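Local structure of alcohol dehydrogenase IV (Corynebacterium glutamicum, 3IV7) at residues 129-134 / 138-143; 69-74 / 251-256. The protein probably acts as a maleylacetate reductase, an NAD-dependent oxidoreductase of the iron-containing alcohol dehydrogenase family. All coordinates share one frame; numbering follows the deposited sequence. Where two conformers were deposited one is given.

Both contacts lie on the same side of the chain's centre, with their own centres about 11 Å apart. Contact 1 is a local beta hairpin of strands 130-135 and 138-143, separate from the six-stranded parallel sheet of the N-terminal part. Contact 2 brings the loop before helix 74-86 up to the loop between helices 240-250 and 256-271, so it bridges the N-terminal part and the helical C-terminal part. In sequence, contact 1 falls inside the long connection closed by contact 2. The two meet directly: T134 OG1 lies 2.7 Å from H71 O, a probable hydrogen bond that ties the hairpin to the bridging loop.

Contact 1: residues 129-134 / 138-143; sequences NVWGLT and RKTTGV
W131 lays its indole over the backbone of G142 in a two-stranded antiparallel beta hairpin, 130-135 with 138-143. The strand directions differ by 154°, and four backbone hydrogen bonds join them in two hydrogen-bonded pairs: W131 with G142, at 2.9 Å from W131 N to G142 O, and L133 with T140. The tight part is the indole face. With CG set between its backbone N and carbonyl carbon (chi1 57°), the ring folds back across the neighbouring strand. G142, which has no side chain, lies against it, with G142 N 3.6 Å above the indole plane of W131. G142 CA stands 3.8 Å from the centroid of the five-membered ring, 26° off its normal, a CH-pi contact over the face. L133 lies on the same face of the hairpin, and both it and W131 pack on M109 of helix 98-111.

On the opposite face the V130/V143 end is looser: V143 is exposed, and the two valines meet obliquely through their CG2 methyls at 4.1 Å. Further along, K139 bends at chi2 and chi4, bringing its CD into close van der Waals contact with T134 OG1 at 3.2 Å. The hydroxyl of T134 is hydrogen-bonded to H71 O. K139 NZ ends 3.7 Å from G132 CA.

Solvent bridges the strands at the rim of the tryptophan face. One water links L133 O with T140 OG1; another accepts from W131 NE1 at 3.0 Å and donates to V143 O at 2.6 Å.

Contact 2: residues 69-74 / 251-256; sequences VMHVPI and TFNLPH
H71 and N253 join two loops across the N-terminal and helical C-terminal parts of this iron-containing alcohol dehydrogenase fold. The first shell is one side-chain hydrogen bond: H71 NE2 donates to N253 OD1 at 3.0 Å, with 145° at the hydrogen. The donor approaches nearly in line with the amide C=O, whereas OD1 sits at the ring edge, 23° out of the imidazole plane. Ring and amide planes are turned 61° apart, so the groups meet at a single atom pair and do not stack. Only 98 Å² is buried in all, evidence of a sparse surface bridge.

Behind the histidine, a type II beta turn runs from V69 to V72, closed by V72 N to V69 O at 3.2 Å. H71 occupies its third position with positive phi. Backbone hydrogen bonding of V72 with T134 places this turn against strand 130-135. On the other side, N253 is the first residue to leave helical geometry after helix 240-250, also with positive phi. CG of N253 lies anti to the backbone N, which extends the amide toward the histidine. Farther out, L254 is tied back to L248 of that helix by a backbone hydrogen bond, and the F252 ring meets F313 edge-to-face. P255 is the N-cap residue of helix 256-271, and its carbonyl O is hydrogen-bonded to T259 OG1.

Contact 1: residues 129-134 / 138-143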
loop_
_atom_site.group_PDB
_atom_site.type_symbol
_atom_site.label_atom_id
_atom_site.label_comp_id
_atom_site.label_asym_id
_atom_site.label_seq_id
_atom_site.Cartn_x
_atom_site.Cartn_y
_atom_site.Cartn_z
ATOM N N ASN A 129 -1.448 11.207 -8.261
ATOM C CA ASN A 129 -0.600 12.353 -8.409
ATOM C C ASN A 129 -0.670 12.858 -9.831
ATOM O O ASN A 129 0.268 13.444 -10.321
ATOM C CB ASN A 129 0.833 11.993 -8.057
ATOM C CG ASN A 129 1.350 10.781 -8.829
ATOM O OD1 ASN A 129 0.640 10.189 -9.650
ATOM N ND2 ASN A 129 2.547 10.348 -8.480
ATOM N N VAL A 130 -1.810 12.611 -10.476
ATOM C CA VAL A 130 -2.056 13.008 -11.858
ATOM C C VAL A 130 -2.910 14.259 -11.871
ATOM O O VAL A 130 -3.960 14.336 -11.171
ATOM C CB VAL A 130 -2.797 11.880 -12.640
ATOM C CG1 VAL A 130 -3.228 12.367 -14.075
ATOM C CG2 VAL A 130 -1.907 10.624 -12.720
ATOM N N TRP A 131 -2.459 15.243 -12.639
ATOM C CA TRP A 131 -3.190 16.494 -12.845
ATOM C C TRP A 131 -3.632 16.600 -14.286
ATOM O O TRP A 131 -3.086 15.948 -15.139
ATOM C CB TRP A 131 -2.300 17.701 -12.500
ATOM C CG TRP A 131 -1.024 17.781 -13.256
ATOM C CD1 TRP A 131 0.192 17.337 -12.841
ATOM C CD2 TRP A 131 -0.824 18.344 -14.549
ATOM N NE1 TRP A 131 1.140 17.589 -13.786
ATOM C CE2 TRP A 131 0.551 18.212 -14.849
ATOM C CE3 TRP A 131 -1.673 18.930 -15.501
ATOM C CZ2 TRP A 131 1.104 18.653 -16.059
ATOM C CZ3 TRP A 131 -1.131 19.403 -16.680
ATOM C CH2 TRP A 131 0.250 19.235 -16.970
ATOM N N GLY A 132 -4.626 17.442 -14.529
ATOM C CA GLY A 132 -5.097 17.717 -15.851
ATOM C C GLY A 132 -5.422 19.178 -16.027
ATOM O O GLY A 132 -5.884 19.860 -15.089
ATOM N N LEU A 133 -5.133 19.676 -17.214
ATOM C CA LEU A 133 -5.434 21.035 -17.578
ATOM C C LEU A 133 -5.859 21.101 -19.022
ATOM O O LEU A 133 -5.338 20.353 -19.857
ATOM C CB LEU A 133 -4.195 21.909 -17.402
ATOM C CG LEU A 133 -3.719 22.154 -15.972
ATOM C CD1 LEU A 133 -2.350 22.813 -15.991
ATOM C CD2 LEU A 133 -4.758 23.025 -15.197
ATOM N N THR A 134 -6.725 22.069 -19.337
ATOM C CA THR A 134 -7.095 22.345 -20.697
ATOM C C THR A 134 -6.690 23.745 -21.095
ATOM O O THR A 134 -7.132 24.734 -20.501
ATOM C CB THR A 134 -8.601 22.138 -20.938
ATOM O OG1 THR A 134 -8.943 20.784 -20.597
ATOM C CG2 THR A 134 -8.930 22.377 -22.400
ATOM N N ARG A 138 -6.898 22.117 -25.769
ATOM C CA ARG A 138 -6.124 20.900 -25.657
ATOM C C ARG A 138 -6.045 20.506 -24.215
ATOM O O ARG A 138 -5.668 21.314 -23.378
ATOM C CB ARG A 138 -4.708 21.152 -26.226
ATOM C CG ARG A 138 -3.661 20.054 -25.973
ATOM C CD ARG A 138 -2.461 20.334 -26.841
ATOM N NE ARG A 138 -1.267 19.562 -26.525
ATOM C CZ ARG A 138 -0.348 19.913 -25.621
ATOM N NH1 ARG A 138 -0.537 20.959 -24.819
ATOM N NH2 ARG A 138 0.754 19.193 -25.499
ATOM N N LYS A 139 -6.440 19.265 -23.924
ATOM C CA LYS A 139 -6.418 18.743 -22.599
ATOM C C LYS A 139 -5.219 17.841 -22.476
ATOM O O LYS A 139 -4.988 17.013 -23.326
ATOM C CB LYS A 139 -7.715 17.940 -22.355
ATOM C CG LYS A 139 -7.716 17.076 -21.098
ATOM C CD LYS A 139 -7.934 17.870 -19.829
ATOM C CE LYS A 139 -8.255 16.946 -18.644
ATOM N NZ LYS A 139 -7.160 15.982 -18.385
ATOM N N THR A 140 -4.422 18.022 -21.451
ATOM C CA THR A 140 -3.345 17.081 -21.197
ATOM C C THR A 140 -3.307 16.758 -19.739
ATOM O O THR A 140 -3.957 17.435 -18.931
ATOM C CB THR A 140 -1.951 17.636 -21.665
ATOM O OG1 THR A 140 -1.527 18.646 -20.775
ATOM C CG2 THR A 140 -2.038 18.197 -23.080
ATOM N N THR A 141 -2.580 15.692 -19.408
ATOM C CA THR A 141 -2.397 15.269 -18.048
ATOM C C THR A 141 -0.939 15.037 -17.791
ATOM O O THR A 141 -0.168 14.726 -18.697
ATOM C CB THR A 141 -3.104 13.918 -17.745
ATOM O OG1 THR A 141 -2.622 12.927 -18.655
ATOM C CG2 THR A 141 -4.618 14.056 -17.871
ATOM N N GLY A 142 -0.554 15.187 -16.561
ATOM C CA GLY A 142 0.810 14.973 -16.186
ATOM C C GLY A 142 0.870 14.503 -14.770
ATOM O O GLY A 142 -0.157 14.354 -14.114
ATOM N N VAL A 143 2.066 14.290 -14.299
ATOM C CA VAL A 143 2.271 13.801 -12.973
ATOM C C VAL A 143 3.078 14.792 -12.170
ATOM O O VAL A 143 4.040 15.351 -12.662
ATOM C CB VAL A 143 3.008 12.465 -13.012
ATOM C CG1 VAL A 143 3.517 12.096 -11.634
ATOM C CG2 VAL A 143 2.076 11.382 -13.582
HETATM O O HOH W 1 4.159 17.755 -13.718
HETATM O O HOH W 2 -2.606 21.047 -21.274
#

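Contact 2: residues 69-74 / 251-256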
loop_
_atom_site.group_PDB
_atom_site.type_symbol
_atom_site.label_atom_id
_atom_site.label_comp_id
_atom_site.label_asym_id
_atom_site.label_seq_id
_atom_site.Cartn_x
_atom_site.Cartn_y
_atom_site.Cartn_z
ATOM N N VAL A 69 -14.939 23.650 -12.946
ATOM C CA VAL A 69 -15.271 23.491 -14.373
ATOM C C VAL A 69 -14.598 22.239 -14.892
ATOM O O VAL A 69 -13.429 22.013 -14.644
ATOM C CB VAL A 69 -14.825 24.740 -15.173
ATOM C CG1 VAL A 69 -15.219 24.632 -16.680
ATOM C CG2 VAL A 69 -15.439 25.959 -14.580
HETATM N N MSE A 70 -15.358 21.380 -15.549
HETATM C CA MSE A 70 -14.862 20.129 -16.153
HETATM C C MSE A 70 -13.602 20.362 -17.005
HETATM O O MSE A 70 -13.517 21.406 -17.726
HETATM C CB MSE A 70 -15.978 19.567 -17.067
HETATM C CG MSE A 70 -15.729 18.171 -17.588
HETATM SE SE MSE A 70 -17.214 17.510 -18.688
HETATM C CE MSE A 70 -17.324 18.960 -20.006
ATOM N N HIS A 71 -12.670 19.436 -16.957
ATOM C CA HIS A 71 -11.399 19.462 -17.744
ATOM C C HIS A 71 -10.389 20.539 -17.262
ATOM O O HIS A 71 -9.338 20.729 -17.881
ATOM C CB HIS A 71 -11.673 19.617 -19.251
ATOM C CG HIS A 71 -12.688 18.658 -19.790
ATOM N ND1 HIS A 71 -12.542 17.292 -19.699
ATOM C CD2 HIS A 71 -13.825 18.871 -20.505
ATOM C CE1 HIS A 71 -13.573 16.703 -20.284
ATOM N NE2 HIS A 71 -14.367 17.639 -20.782
ATOM N N VAL A 72 -10.721 21.219 -16.166
ATOM C CA VAL A 72 -9.884 22.276 -15.561
ATOM C C VAL A 72 -9.206 23.187 -16.586
ATOM O O VAL A 72 -8.026 23.017 -16.900
ATOM C CB VAL A 72 -8.829 21.688 -14.562
ATOM C CG1 VAL A 72 -8.251 22.805 -13.634
ATOM C CG2 VAL A 72 -9.454 20.593 -13.704
ATOM N N PRO A 73 -9.972 24.154 -17.131
ATOM C CA PRO A 73 -9.400 25.132 -18.021
ATOM C C PRO A 73 -8.343 25.903 -17.299
ATOM O O PRO A 73 -8.507 26.207 -16.127
ATOM C CB PRO A 73 -10.589 26.055 -18.362
ATOM C CG PRO A 73 -11.799 25.190 -18.162
ATOM C CD PRO A 73 -11.441 24.278 -17.028
ATOM N N ILE A 74 -7.290 26.270 -18.018
ATOM C CA ILE A 74 -6.172 26.947 -17.438
ATOM C C ILE A 74 -6.587 28.280 -16.857
ATOM O O ILE A 74 -6.084 28.672 -15.816
ATOM C CB ILE A 74 -5.011 27.148 -18.469
ATOM C CG1 ILE A 74 -3.762 27.739 -17.763
ATOM C CG2 ILE A 74 -5.463 28.075 -19.639
ATOM C CD1 ILE A 74 -3.254 26.903 -16.535
ATOM N N THR A 251 -10.602 14.517 -26.967
ATOM C CA THR A 251 -10.821 14.899 -28.343
ATOM C C THR A 251 -12.284 14.901 -28.737
ATOM O O THR A 251 -12.709 15.732 -29.540
ATOM C CB THR A 251 -10.082 13.946 -29.271
ATOM O OG1 THR A 251 -8.713 13.832 -28.847
ATOM C CG2 THR A 251 -10.160 14.435 -30.729
ATOM N N PHE A 252 -13.064 13.965 -28.194
ATOM C CA PHE A 252 -14.477 13.860 -28.589
ATOM C C PHE A 252 -15.425 14.299 -27.519
ATOM O O PHE A 252 -16.620 14.209 -27.685
ATOM C CB PHE A 252 -14.786 12.434 -29.005
ATOM C CG PHE A 252 -14.000 11.985 -30.163
ATOM C CD1 PHE A 252 -12.746 11.441 -29.989
ATOM C CD2 PHE A 252 -14.484 12.139 -31.437
ATOM C CE1 PHE A 252 -12.011 11.040 -31.056
ATOM C CE2 PHE A 252 -13.744 11.740 -32.510
ATOM C CZ PHE A 252 -12.513 11.176 -32.319
ATOM N N ASN A 253 -14.883 14.745 -26.401
ATOM C CA ASN A 253 -15.686 15.209 -25.274
ATOM C C ASN A 253 -16.817 14.266 -24.862
ATOM O O ASN A 253 -17.897 14.707 -24.499
ATOM C CB ASN A 253 -16.241 16.611 -25.553
ATOM C CG ASN A 253 -16.673 17.345 -24.250
ATOM O OD1 ASN A 253 -16.080 17.155 -23.182
ATOM N ND2 ASN A 253 -17.703 18.164 -24.353
ATOM N N LEU A 254 -16.555 12.960 -24.878
ATOM C CA LEU A 254 -17.568 11.996 -24.417
ATOM C C LEU A 254 -17.606 12.066 -22.896
ATOM O O LEU A 254 -16.627 12.443 -22.287
ATOM C CB LEU A 254 -17.233 10.572 -24.878
ATOM C CG LEU A 254 -17.217 10.305 -26.373
ATOM C CD1 LEU A 254 -17.161 8.785 -26.637
ATOM C CD2 LEU A 254 -18.430 10.939 -27.036
ATOM N N PRO A 255 -18.753 11.731 -22.283
ATOM C CA PRO A 255 -18.836 11.827 -20.814
ATOM C C PRO A 255 -17.875 10.841 -20.147
ATOM O O PRO A 255 -17.750 9.698 -20.590
ATOM C CB PRO A 255 -20.303 11.496 -20.509
ATOM C CG PRO A 255 -20.890 11.040 -21.776
ATOM C CD PRO A 255 -20.066 11.526 -22.897
ATOM N N HIS A 256 -17.215 11.303 -19.092
ATOM C CA HIS A 256 -16.117 10.594 -18.491
ATOM C C HIS A 256 -16.468 9.201 -17.914
ATOM O O HIS A 256 -15.956 8.232 -18.375
ATOM C CB HIS A 256 -15.461 11.470 -17.424
ATOM C CG HIS A 256 -14.358 10.790 -16.687
ATOM N ND1 HIS A 256 -13.047 10.861 -17.097
ATOM C CD2 HIS A 256 -14.371 9.987 -15.592
ATOM C CE1 HIS A 256 -12.285 10.171 -16.257
ATOM N NE2 HIS A 256 -13.062 9.636 -15.331
#